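Cellulosomal scaffoldin (Bacteroides cellulosolvens, PDB 2XBT) probably binds cellulose through this family 3b carbohydrate-binding module, one domain of a much longer secreted scaffold protein of the cellulosome. Local coordinates at residues Leu10-Ser15 and Met28-Gln33; Ile45-Phe50 and Lys144-Tyr149. One frame throughout, in Å; residues are numbered along the deposited sequence.

Interaction 1: Leu10-Ser15 and Met28-Gln33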
ATOM      1  N   LEU A  10       9.736  -6.909   8.519  1.00 26.23           N
ATOM      2  CA  LEU A  10       8.551  -6.690   7.675  1.00 22.78           C
ATOM      3  C   LEU A  10       8.911  -6.591   6.196  1.00 22.86           C
ATOM      4  O   LEU A  10       9.899  -5.949   5.825  1.00 24.67           O
ATOM      5  CB  LEU A  10       7.816  -5.434   8.118  1.00 21.53           C
ATOM      6  CG  LEU A  10       7.179  -5.443   9.504  1.00 22.85           C
ATOM      7  CD1 LEU A  10       6.699  -4.063   9.901  1.00 23.66           C
ATOM      8  CD2 LEU A  10       6.037  -6.444   9.553  1.00 24.90           C
ATOM      9  N   LYS A  11       8.111  -7.231   5.353  1.00 25.38           N
ATOM     10  CA  LYS A  11       8.343  -7.217   3.914  1.00 23.04           C
ATOM     11  C   LYS A  11       7.024  -7.071   3.168  1.00 26.73           C
ATOM     12  O   LYS A  11       6.027  -7.674   3.554  1.00 24.10           O
ATOM     13  CB  LYS A  11       9.050  -8.510   3.518  1.00 25.82           C
ATOM     14  CG  LYS A  11       9.122  -8.801   2.049  1.00 31.81           C
ATOM     15  CD  LYS A  11       9.966 -10.057   1.821  1.00 35.54           C
ATOM     16  CE  LYS A  11       9.810 -10.600   0.412  1.00 39.53           C
ATOM     17  NZ  LYS A  11      10.622 -11.835   0.181  1.00 34.50           N
ATOM     18  N   LEU A  12       7.014  -6.262   2.105  1.00 23.31           N
ATOM     19  CA  LEU A  12       5.793  -6.047   1.341  1.00 20.11           C
ATOM     20  C   LEU A  12       5.891  -6.700  -0.021  1.00 23.75           C
ATOM     21  O   LEU A  12       6.867  -6.493  -0.739  1.00 23.66           O
ATOM     22  CB  LEU A  12       5.529  -4.550   1.156  1.00 21.89           C
ATOM     23  CG  LEU A  12       4.202  -4.144   0.517  1.00 20.55           C
ATOM     24  CD1 LEU A  12       3.053  -4.552   1.412  1.00 20.86           C
ATOM     25  CD2 LEU A  12       4.150  -2.642   0.246  1.00 18.94           C
ATOM     26  N   LEU A  13       4.878  -7.491  -0.360  1.00 22.07           N
ATOM     27  CA  LEU A  13       4.706  -8.001  -1.708  1.00 23.65           C
ATOM     28  C   LEU A  13       3.567  -7.213  -2.343  1.00 20.49           C
ATOM     29  O   LEU A  13       2.636  -6.795  -1.658  1.00 19.50           O
ATOM     30  CB  LEU A  13       4.393  -9.501  -1.696  1.00 23.93           C
ATOM     31  CG  LEU A  13       5.473 -10.409  -1.083  1.00 30.44           C
ATOM     32  CD1 LEU A  13       4.971 -11.844  -0.956  1.00 36.67           C
ATOM     33  CD2 LEU A  13       6.750 -10.367  -1.912  1.00 33.36           C
ATOM     34  N   PHE A  14       3.647  -6.989  -3.648  1.00 20.88           N
ATOM     35  CA  PHE A  14       2.686  -6.121  -4.298  1.00 21.00           C
ATOM     36  C   PHE A  14       2.257  -6.726  -5.632  1.00 21.37           C
ATOM     37  O   PHE A  14       3.071  -7.326  -6.340  1.00 22.98           O
ATOM     38  CB  PHE A  14       3.316  -4.741  -4.557  1.00 20.55           C
ATOM     39  CG  PHE A  14       2.374  -3.747  -5.185  1.00 20.66           C
ATOM     40  CD1 PHE A  14       1.628  -2.888  -4.394  1.00 19.73           C
ATOM     41  CD2 PHE A  14       2.240  -3.678  -6.563  1.00 23.55           C
ATOM     42  CE1 PHE A  14       0.764  -1.983  -4.959  1.00 19.66           C
ATOM     43  CE2 PHE A  14       1.375  -2.783  -7.144  1.00 21.02           C
ATOM     44  CZ  PHE A  14       0.627  -1.933  -6.347  1.00 19.20           C
ATOM     45  N   SER A  15       0.983  -6.576  -5.960  1.00 20.04           N
ATOM     46  CA  SER A  15       0.524  -6.808  -7.328  1.00 22.97           C
ATOM     47  C   SER A  15      -0.638  -5.898  -7.641  1.00 22.18           C
ATOM     48  O   SER A  15      -1.254  -5.339  -6.746  1.00 25.39           O
ATOM     49  CB  SER A  15       0.110  -8.261  -7.544  1.00 27.19           C
ATOM     50  OG  SER A  15      -1.249  -8.438  -7.217  1.00 30.89           O
ATOM     51  N   MET A  28      -4.427  -2.149  -6.025  1.00 20.38           N
ATOM     52  CA  MET A  28      -3.398  -2.364  -5.020  1.00 22.24           C
ATOM     53  C   MET A  28      -3.674  -3.651  -4.270  1.00 23.12           C
ATOM     54  O   MET A  28      -4.558  -3.689  -3.426  1.00 24.68           O
ATOM     55  CB  MET A  28      -3.414  -1.237  -3.988  1.00 24.82           C
ATOM     56  CG  MET A  28      -2.812   0.073  -4.437  1.00 30.71           C
ATOM     57  SD  MET A  28      -3.439   1.387  -3.360  1.00 34.32           S
ATOM     58  CE  MET A  28      -5.131   1.370  -3.897  1.00 29.86           C
ATOM     59  N   ASN A  29      -2.913  -4.693  -4.561  1.00 23.08           N
ATOM     60  CA  ASN A  29      -3.035  -5.930  -3.815  1.00 26.40           C
ATOM     61  C   ASN A  29      -1.730  -6.165  -3.104  1.00 26.30           C
ATOM     62  O   ASN A  29      -0.673  -6.264  -3.733  1.00 26.00           O
ATOM     63  CB  ASN A  29      -3.322  -7.097  -4.741  1.00 25.72           C
ATOM     64  CG  ASN A  29      -4.548  -6.879  -5.583  1.00 28.74           C
ATOM     65  OD1 ASN A  29      -5.612  -6.517  -5.078  1.00 32.29           O
ATOM     66  ND2 ASN A  29      -4.409  -7.098  -6.884  1.00 33.16           N
ATOM     67  N   MET A  30      -1.797  -6.255  -1.785  1.00 23.74           N
ATOM     68  CA  MET A  30      -0.583  -6.273  -0.993  1.00 21.43           C
ATOM     69  C   MET A  30      -0.584  -7.383   0.026  1.00 25.68           C
ATOM     70  O   MET A  30      -1.621  -7.709   0.600  1.00 28.04           O
ATOM     71  CB  MET A  30      -0.401  -4.937  -0.310  1.00 21.03           C
ATOM     72  CG  MET A  30      -0.060  -3.865  -1.336  1.00 29.75           C
ATOM     73  SD  MET A  30      -0.182  -2.207  -0.716  1.00 31.39           S
ATOM     74  CE  MET A  30      -1.894  -2.081  -0.239  1.00 24.33           C
ATOM     75  N   LYS A  31       0.586  -7.963   0.235  1.00 21.56           N
ATOM     76  CA  LYS A  31       0.784  -8.899   1.320  1.00 23.78           C
ATOM     77  C   LYS A  31       1.912  -8.367   2.148  1.00 21.49           C
ATOM     78  O   LYS A  31       3.036  -8.234   1.664  1.00 21.69           O
ATOM     79  CB  LYS A  31       1.222 -10.264   0.797  1.00 24.80           C
ATOM     80  CG  LYS A  31       0.124 -11.247   0.551  1.00 36.36           C
ATOM     81  CD  LYS A  31       0.714 -12.659   0.516  1.00 39.25           C
ATOM     82  CE  LYS A  31      -0.278 -13.690   0.007  1.00 44.07           C
ATOM     83  NZ  LYS A  31       0.333 -15.061  -0.001  1.00 44.18           N
ATOM     84  N   LEU A  32       1.628  -8.069   3.402  1.00 18.84           N
ATOM     85  CA  LEU A  32       2.661  -7.637   4.312  1.00 19.15           C
ATOM     86  C   LEU A  32       3.049  -8.846   5.147  1.00 22.21           C
ATOM     87  O   LEU A  32       2.196  -9.435   5.810  1.00 21.39           O
ATOM     88  CB  LEU A  32       2.153  -6.477   5.169  1.00 19.44           C
ATOM     89  CG  LEU A  32       3.064  -5.947   6.287  1.00 22.47           C
ATOM     90  CD1 LEU A  32       4.416  -5.447   5.770  1.00 23.19           C
ATOM     91  CD2 LEU A  32       2.343  -4.849   7.067  1.00 23.46           C
ATOM     92  N   GLN A  33       4.326  -9.225   5.094  1.00 21.45           N
ATOM     93  CA  GLN A  33       4.808 -10.417   5.794  1.00 26.51           C
ATOM     94  C   GLN A  33       5.735 -10.066   6.950  1.00 28.09           C
ATOM     95  O   GLN A  33       6.469  -9.081   6.906  1.00 26.77           O
ATOM     96  CB  GLN A  33       5.567 -11.337   4.835  1.00 26.81           C
ATOM     97  CG  GLN A  33       4.716 -12.012   3.798  1.00 31.83           C
ATOM     98  CD  GLN A  33       5.536 -12.869   2.841  1.00 39.20           C
ATOM     99  OE1 GLN A  33       6.704 -12.578   2.573  1.00 37.03           O
ATOM    100  NE2 GLN A  33       4.924 -13.926   2.318  1.00 34.44           N
TER
HETATM  101  O   HOH W   1       8.263 -13.659   0.529  1.00 37.45           O
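Phe14 and Met30 face each other as a non-hydrogen-bonded pair of antiparallel strands, on the side of the sheet that also carries Leu12 and Leu32. The Phe14 side chain, its CG anti to the backbone N (chi1 -178°), crosses that of Met30 obliquely, and Phe14 CD1 comes within 3.6 Å of Met30 CG. Met30 SD sits at the edge of the ring, 5.4 Å from the Phe14 centroid, a Met-aromatic contact. Met28 CG also approaches the ring edge, 4.2 Å from Phe14 CE1. Next along the strand, Leu12 CD1 packs 3.9 Å from Met30 CB, while Leu32 CD1 lies 3.5 Å from the backbone Lys11 O.

The other side is more polar. Lys11 and Gln33 run side by side, and a water accepts from Lys11 NZ while donating to Gln33 OE1. Leu13 CD1 lies against the same carboxamide, 3.9 Å from Gln33 NE2. At the far end Asn29 ND2 gives a weak hydrogen bond of 3.4 Å to Ser15 OG. Glu110 forms a salt bridge with Lys31 NZ and accepts a hydrogen bond from Gln33 NE2, tying these side chains to the neighbouring strand.

Six backbone hydrogen bonds set this register, two each at Lys11-Gln33, Leu13-Lys31 and Ser15-Asn29. The bond from Leu13 N to Lys31 O, 2.8 Å long, is almost straight at 178°. The backbones of Met28, Met30 and Leu32 hydrogen-bond in turn to strand 110-119. Across the interior, Leu10 and Leu32 touch Ile45, and Phe14 and Met28 touch Tyr49, both on strand 45-51 of the facing sheet. One apolar and one largely polar side on an antiparallel hairpin suit its place in one of the two walls of the beta-sandwich of a family 3 carbohydrate-binding module.

Interaction 2: Ile45-Phe50 and Lys144-Tyr149. With NO3 (nitrate ion), chain B.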
ATOM      1  N   ILE A  45       0.513   0.094  11.665  1.00 18.44           N
ATOM      2  CA  ILE A  45       1.024   0.060  10.301  1.00 19.23           C
ATOM      3  C   ILE A  45       0.293   1.080   9.423  1.00 20.16           C
ATOM      4  O   ILE A  45      -0.931   1.182   9.461  1.00 20.49           O
ATOM      5  CB  ILE A  45       0.813  -1.328   9.676  1.00 20.41           C
ATOM      6  CG1 ILE A  45       1.740  -2.382  10.312  1.00 21.66           C
ATOM      7  CG2 ILE A  45       0.992  -1.270   8.159  1.00 18.95           C
ATOM      8  CD1 ILE A  45       3.175  -2.326   9.826  1.00 18.26           C
ATOM      9  N   THR A  46       1.049   1.834   8.635  1.00 17.74           N
ATOM     10  CA  THR A  46       0.471   2.623   7.552  1.00 18.58           C
ATOM     11  C   THR A  46       1.198   2.303   6.263  1.00 21.98           C
ATOM     12  O   THR A  46       2.388   1.930   6.269  1.00 18.58           O
ATOM     13  CB  THR A  46       0.541   4.141   7.833  1.00 23.34           C
ATOM     14  OG1 THR A  46       1.878   4.501   8.194  1.00 27.20           O
ATOM     15  CG2 THR A  46      -0.364   4.482   8.977  1.00 26.40           C
ATOM     16  N   ILE A  47       0.476   2.415   5.150  1.00 20.41           N
ATOM     17  CA  ILE A  47       1.058   2.166   3.845  1.00 18.23           C
ATOM     18  C   ILE A  47       0.778   3.372   2.979  1.00 17.98           C
ATOM     19  O   ILE A  47      -0.326   3.909   3.019  1.00 18.56           O
ATOM     20  CB  ILE A  47       0.441   0.926   3.223  1.00 18.80           C
ATOM     21  CG1 ILE A  47       0.762  -0.281   4.099  1.00 17.23           C
ATOM     22  CG2 ILE A  47       0.992   0.701   1.797  1.00 17.56           C
ATOM     23  CD1 ILE A  47      -0.012  -1.535   3.718  1.00 17.38           C
ATOM     24  N   ARG A  48       1.772   3.823   2.217  1.00 16.65           N
ATOM     25  CA  ARG A  48       1.535   4.963   1.332  1.00 17.23           C
ATOM     26  C   ARG A  48       1.816   4.591  -0.102  1.00 15.26           C
ATOM     27  O   ARG A  48       2.858   4.014  -0.419  1.00 17.05           O
ATOM     28  CB  ARG A  48       2.394   6.167   1.723  1.00 18.87           C
ATOM     29  CG  ARG A  48       2.090   6.692   3.117  1.00 18.55           C
ATOM     30  CD  ARG A  48       2.992   7.868   3.479  1.00 21.12           C
ATOM     31  NE  ARG A  48       2.529   8.484   4.713  1.00 23.91           N
ATOM     32  CZ  ARG A  48       2.935   9.653   5.193  1.00 31.44           C
ATOM     33  NH1 ARG A  48       3.828  10.383   4.540  1.00 31.12           N
ATOM     34  NH2 ARG A  48       2.428  10.102   6.332  1.00 33.13           N
ATOM     35  N   TYR A  49       0.865   4.937  -0.962  1.00 17.67           N
ATOM     36  CA  TYR A  49       0.964   4.738  -2.393  1.00 16.27           C
ATOM     37  C   TYR A  49       0.945   6.140  -2.962  1.00 15.06           C
ATOM     38  O   TYR A  49      -0.017   6.874  -2.762  1.00 15.43           O
ATOM     39  CB  TYR A  49      -0.262   3.979  -2.894  1.00 17.18           C
ATOM     40  CG  TYR A  49      -0.220   3.597  -4.358  1.00 18.42           C
ATOM     41  CD1 TYR A  49       0.169   2.318  -4.753  1.00 18.41           C
ATOM     42  CD2 TYR A  49      -0.594   4.505  -5.348  1.00 19.35           C
ATOM     43  CE1 TYR A  49       0.194   1.955  -6.097  1.00 17.68           C
ATOM     44  CE2 TYR A  49      -0.571   4.153  -6.696  1.00 16.20           C
ATOM     45  CZ  TYR A  49      -0.176   2.879  -7.063  1.00 18.84           C
ATOM     46  OH  TYR A  49      -0.153   2.492  -8.393  1.00 21.72           O
ATOM     47  N   PHE A  50       2.021   6.501  -3.650  1.00 17.37           N
ATOM     48  CA  PHE A  50       2.236   7.878  -4.089  1.00 19.08           C
ATOM     49  C   PHE A  50       1.808   8.040  -5.532  1.00 19.68           C
ATOM     50  O   PHE A  50       2.066   7.164  -6.361  1.00 18.48           O
ATOM     51  CB  PHE A  50       3.700   8.243  -3.955  1.00 16.99           C
ATOM     52  CG  PHE A  50       4.230   8.063  -2.553  1.00 19.11           C
ATOM     53  CD1 PHE A  50       4.100   9.082  -1.626  1.00 20.07           C
ATOM     54  CD2 PHE A  50       4.856   6.887  -2.186  1.00 19.00           C
ATOM     55  CE1 PHE A  50       4.585   8.934  -0.327  1.00 20.18           C
ATOM     56  CE2 PHE A  50       5.343   6.714  -0.875  1.00 18.80           C
ATOM     57  CZ  PHE A  50       5.205   7.754   0.041  1.00 20.21           C
ATOM     58  N   LYS A 144       9.096  -1.684  -4.608  1.00 20.56           N
ATOM     59  CA  LYS A 144       9.779  -0.825  -3.636  1.00 25.09           C
ATOM     60  C   LYS A 144       9.314   0.626  -3.641  1.00 23.99           C
ATOM     61  O   LYS A 144       9.754   1.420  -2.809  1.00 22.98           O
ATOM     62  CB  LYS A 144      11.292  -0.868  -3.861  1.00 28.50           C
ATOM     63  CG  LYS A 144      11.932  -2.218  -3.614  1.00 37.94           C
ATOM     64  CD  LYS A 144      11.934  -2.572  -2.133  1.00 39.14           C
ATOM     65  CE  LYS A 144      13.307  -3.071  -1.693  1.00 45.71           C
ATOM     66  NZ  LYS A 144      13.277  -3.629  -0.304  1.00 45.60           N
ATOM     67  N   LEU A 145       8.413   0.978  -4.555  1.00 19.66           N
ATOM     68  CA  LEU A 145       7.942   2.358  -4.661  1.00 20.09           C
ATOM     69  C   LEU A 145       6.709   2.609  -3.784  1.00 18.91           C
ATOM     70  O   LEU A 145       6.144   3.708  -3.788  1.00 17.71           O
ATOM     71  CB  LEU A 145       7.642   2.709  -6.130  1.00 19.91           C
ATOM     72  CG  LEU A 145       8.786   2.469  -7.129  1.00 28.00           C
ATOM     73  CD1 LEU A 145       8.268   2.595  -8.557  1.00 27.89           C
ATOM     74  CD2 LEU A 145       9.916   3.448  -6.885  1.00 25.03           C
ATOM     75  N   VAL A 146       6.313   1.595  -3.021  1.00 17.60           N
ATOM     76  CA  VAL A 146       5.241   1.753  -2.031  1.00 15.29           C
ATOM     77  C   VAL A 146       5.911   1.703  -0.675  1.00 17.73           C
ATOM     78  O   VAL A 146       6.765   0.838  -0.443  1.00 21.03           O
ATOM     79  CB  VAL A 146       4.218   0.605  -2.103  1.00 18.59           C
ATOM     80  CG1 VAL A 146       3.238   0.681  -0.932  1.00 19.20           C
ATOM     81  CG2 VAL A 146       3.462   0.653  -3.443  1.00 20.74           C
ATOM     82  N   ALA A 147       5.555   2.617   0.214  1.00 16.00           N
ATOM     83  CA  ALA A 147       6.240   2.688   1.514  1.00 18.14           C
ATOM     84  C   ALA A 147       5.369   2.147   2.639  1.00 17.39           C
ATOM     85  O   ALA A 147       4.158   2.378   2.663  1.00 17.93           O
ATOM     86  CB  ALA A 147       6.649   4.112   1.834  1.00 16.57           C
ATOM     87  N   VAL A 148       6.013   1.465   3.588  1.00 17.38           N
ATOM     88  CA  VAL A 148       5.331   0.964   4.774  1.00 18.23           C
ATOM     89  C   VAL A 148       5.988   1.549   6.028  1.00 20.05           C
ATOM     90  O   VAL A 148       7.216   1.603   6.119  1.00 20.42           O
ATOM     91  CB  VAL A 148       5.451  -0.541   4.862  1.00 15.23           C
ATOM     92  CG1 VAL A 148       4.621  -1.063   6.054  1.00 17.57           C
ATOM     93  CG2 VAL A 148       5.008  -1.196   3.548  1.00 18.61           C
ATOM     94  N   TYR A 149       5.167   1.991   6.970  1.00 18.80           N
ATOM     95  CA  TYR A 149       5.660   2.592   8.205  1.00 17.64           C
ATOM     96  C   TYR A 149       5.126   1.832   9.409  1.00 20.29           C
ATOM     97  O   TYR A 149       4.010   1.325   9.383  1.00 21.05           O
ATOM     98  CB  TYR A 149       5.217   4.038   8.299  1.00 21.42           C
ATOM     99  CG  TYR A 149       5.650   4.859   7.106  1.00 21.38           C
ATOM    100  CD1 TYR A 149       6.737   5.716   7.188  1.00 26.16           C
ATOM    101  CD2 TYR A 149       4.985   4.751   5.892  1.00 22.74           C
ATOM    102  CE1 TYR A 149       7.132   6.470   6.097  1.00 26.05           C
ATOM    103  CE2 TYR A 149       5.376   5.488   4.799  1.00 24.39           C
ATOM    104  CZ  TYR A 149       6.445   6.342   4.907  1.00 27.90           C
ATOM    105  OH  TYR A 149       6.818   7.070   3.810  1.00 33.95           O
TER
HETATM  106  N   NO3 B1161       4.335  12.720   7.322  1.00 47.55           N
HETATM  107  O1  NO3 B1161       4.706  12.226   8.577  1.00 54.57           O
HETATM  108  O2  NO3 B1161       3.024  13.171   7.109  1.00 50.62           O
HETATM  109  O3  NO3 B1161       5.280  12.760   6.288  1.00 50.14           O
HETATM  110  O   HOH W   2       2.626   3.874  10.886  1.00 22.73           O
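Arg48 N donates to Ala147 O at 2.8 Å, and Tyr149 N to Thr46 O at 2.9 Å; each pair is completed by the reciprocal backbone bond. The Arg48 side chain, extended from CG to NE, makes its salt bridge through NE to Glu90 on strand 85-93. Its NH1 and NH2 hold, weakly, two oxygens of a nitrate ion probably left from crystallisation, Arg48 NH2 lying 3.2 Å from nitrate O2. A water hydrogen-bonded to Thr46 OG1 also donates weakly to Tyr149 O, bridging the pair.

Backbone bonds of Ile47 and Tyr49 to Ile91 and Ile89 join the other edge to strand 85-93, which makes 45-51 the middle strand of a five-stranded antiparallel sheet in the beta-sandwich of this module.

On the Arg48 side of that sheet the Tyr149 side chain crosses the arginine at about a right angle, with Arg48 CD 3.6 Å from Tyr149 CE2. The cation-pi attraction to this ring is at most weak, for the guanidinium carbon is distant. An alanine at Arg48 would probably leave Glu90 without its charged mate and Tyr149 without the aliphatic chain beside it. Phe50 and Tyr149 meet tip to tip, and Ala147 CB lies at the edge of the Phe50 ring, 4.0 Å from Phe50 CE2.

Val146 is buried, its CG1 3.5 Å from Ile47 CG2 and its CG2 3.9 Å from Tyr49 CD1.

Interactions 1 and 2 each pair antiparallel strands, but in different sheets, with their centres about 10 Å apart. Both are mostly buried, and their apolar sides meet between the sheets: Leu12 CD2 lies 3.6 Å from Val146 CG1, Met28 packs on Tyr49, and Leu32 on Ile45. Interaction 1 joins strands close in sequence and adds sulfur and an aromatic ring to this core; interaction 2 joins strands separated by most of the domain and contributes mainly branched aliphatic groups and Tyr49. Away from that core they differ too: Lys31 and Gln33 share Glu110 in the first, and Arg48 pairs with Glu90 beside Tyr149 in the second.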